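Local structure of calreticulin, putative (Trypanosoma cruzi, 5HCF) at residues F33-A37 with E38-G42. The protein probably acts as a chaperone of the calreticulin family, its legume-lectin-fold globular domain binding both carbohydrates and peptides. Numbering follows the deposited sequence.
Sequences FYADA and EKSKG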
loop_
_atom_site.group_PDB
_atom_site.type_symbol
_atom_site.label_atom_id
_atom_site.label_comp_id
_atom_site.label_asym_id
_atom_site.label_seq_id
_atom_site.Cartn_x
_atom_site.Cartn_y
_atom_site.Cartn_z
ATOM N N PHE A 33 -14.286 -17.812 0.782
ATOM C CA PHE A 33 -14.639 -17.982 -0.623
ATOM C C PHE A 33 -13.517 -17.443 -1.501
ATOM O O PHE A 33 -12.790 -16.536 -1.100
ATOM C CB PHE A 33 -15.958 -17.275 -0.946
ATOM C CG PHE A 33 -15.848 -15.781 -0.984
ATOM C CD1 PHE A 33 -15.859 -15.043 0.184
ATOM C CD2 PHE A 33 -15.734 -15.115 -2.192
ATOM C CE1 PHE A 33 -15.753 -13.672 0.151
ATOM C CE2 PHE A 33 -15.629 -13.739 -2.231
ATOM C CZ PHE A 33 -15.639 -13.017 -1.058
ATOM N N TYR A 34 -13.375 -18.000 -2.697
ATOM C CA TYR A 34 -12.238 -17.669 -3.547
ATOM C C TYR A 34 -12.505 -17.975 -5.018
ATOM O O TYR A 34 -13.270 -18.885 -5.345
ATOM C CB TYR A 34 -11.001 -18.434 -3.075
ATOM C CG TYR A 34 -11.309 -19.869 -2.722
ATOM C CD1 TYR A 34 -11.423 -20.835 -3.714
ATOM C CD2 TYR A 34 -11.509 -20.256 -1.404
ATOM C CE1 TYR A 34 -11.716 -22.145 -3.404
ATOM C CE2 TYR A 34 -11.804 -21.570 -1.084
ATOM C CZ TYR A 34 -11.905 -22.509 -2.090
ATOM O OH TYR A 34 -12.197 -23.820 -1.787
ATOM N N ALA A 35 -11.870 -17.207 -5.898
ATOM C CA ALA A 35 -11.936 -17.461 -7.332
ATOM C C ALA A 35 -11.212 -18.759 -7.692
ATOM O O ALA A 35 -11.643 -19.501 -8.575
ATOM C CB ALA A 35 -11.346 -16.289 -8.107
ATOM N N ASP A 36 -10.115 -19.033 -6.994
ATOM C CA ASP A 36 -9.315 -20.221 -7.263
ATOM C C ASP A 36 -8.615 -20.674 -5.983
ATOM O O ASP A 36 -7.971 -19.877 -5.310
ATOM C CB ASP A 36 -8.298 -19.937 -8.373
ATOM C CG ASP A 36 -7.479 -21.157 -8.747
ATOM O OD1 ASP A 36 -6.591 -21.551 -7.960
ATOM O OD2 ASP A 36 -7.722 -21.721 -9.834
ATOM N N ALA A 37 -8.746 -21.957 -5.655
ATOM C CA ALA A 37 -8.293 -22.482 -4.369
ATOM C C ALA A 37 -6.786 -22.337 -4.162
ATOM O O ALA A 37 -6.304 -22.360 -3.027
ATOM C CB ALA A 37 -8.698 -23.938 -4.231
ATOM N N GLU A 38 -6.045 -22.189 -5.256
ATOM C CA GLU A 38 -4.597 -22.034 -5.168
ATOM C C GLU A 38 -4.124 -20.620 -5.516
ATOM O O GLU A 38 -3.307 -20.045 -4.793
ATOM C CB GLU A 38 -3.897 -23.049 -6.074
ATOM C CG GLU A 38 -3.975 -24.486 -5.571
ATOM C CD GLU A 38 -3.282 -24.680 -4.232
ATOM O OE1 GLU A 38 -2.379 -23.878 -3.907
ATOM O OE2 GLU A 38 -3.645 -25.630 -3.504
ATOM N N LYS A 39 -4.636 -20.052 -6.606
ATOM C CA LYS A 39 -4.175 -18.732 -7.033
ATOM C C LYS A 39 -4.727 -17.610 -6.158
ATOM O O LYS A 39 -4.210 -16.492 -6.185
ATOM C CB LYS A 39 -4.540 -18.448 -8.488
ATOM C CG LYS A 39 -3.898 -19.376 -9.495
ATOM C CD LYS A 39 -4.175 -18.887 -10.911
ATOM C CE LYS A 39 -5.617 -19.148 -11.340
ATOM N NZ LYS A 39 -5.744 -19.058 -12.825
ATOM N N SER A 40 -5.794 -17.890 -5.415
ATOM C CA SER A 40 -6.370 -16.886 -4.524
ATOM C C SER A 40 -5.667 -16.888 -3.176
ATOM O O SER A 40 -5.984 -16.078 -2.305
ATOM C CB SER A 40 -7.871 -17.110 -4.330
ATOM O OG SER A 40 -8.589 -16.909 -5.538
ATOM N N LYS A 41 -4.715 -17.798 -3.003
ATOM C CA LYS A 41 -3.972 -17.870 -1.749
ATOM C C LYS A 41 -3.164 -16.596 -1.508
ATOM O O LYS A 41 -2.669 -15.971 -2.450
ATOM C CB LYS A 41 -3.053 -19.093 -1.733
ATOM C CG LYS A 41 -3.788 -20.417 -1.592
ATOM C CD LYS A 41 -2.819 -21.580 -1.439
ATOM C CE LYS A 41 -3.526 -22.820 -0.912
ATOM N NZ LYS A 41 -2.616 -24.000 -0.874
ATOM N N GLY A 42 -3.041 -16.215 -0.240
ATOM C CA GLY A 42 -2.317 -15.013 0.129
ATOM C C GLY A 42 -2.100 -14.913 1.625
ATOM O O GLY A 42 -2.386 -15.851 2.367
#
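Y34 packs just ahead of an Asx motif, with Y34 CB 3.6 Å from S40 CB, while its ring edge is turned to the D36 backbone N. The methyl group of A35 has S40 OG beside it and also packs against the helix 248-260. D36 begins the motif, a worked example of one aspartate organising the chain that follows. With CG anti to the backbone N (chi1 -177°), its carboxylate swings over the following peptides, and OD1 accepts two bonds, from E38 N at 2.8 Å and, nearly straight, from K39 N at 2.8 Å. Both donors meet OD1 on its anti side but tilted from the carboxylate plane, one from each face. S40 N completes the motif with a bond to D36 O at 2.9 Å, and S40 OG additionally accepts from D36 N at 3.0 Å. A37 O lies 3.5 Å from CG of K41. The motif leads into a type I beta turn, E38 to K41, whose first and last residues are joined by a salt bridge from K41 NZ to E38 OE1 (3.0 Å). This surface loop joins strands 26-29 and 42-45. Two N-H donors pointing at OD1 should fix the carboxylate's rotation and would stabilise its negative charge, probably favouring the ionised form of D36.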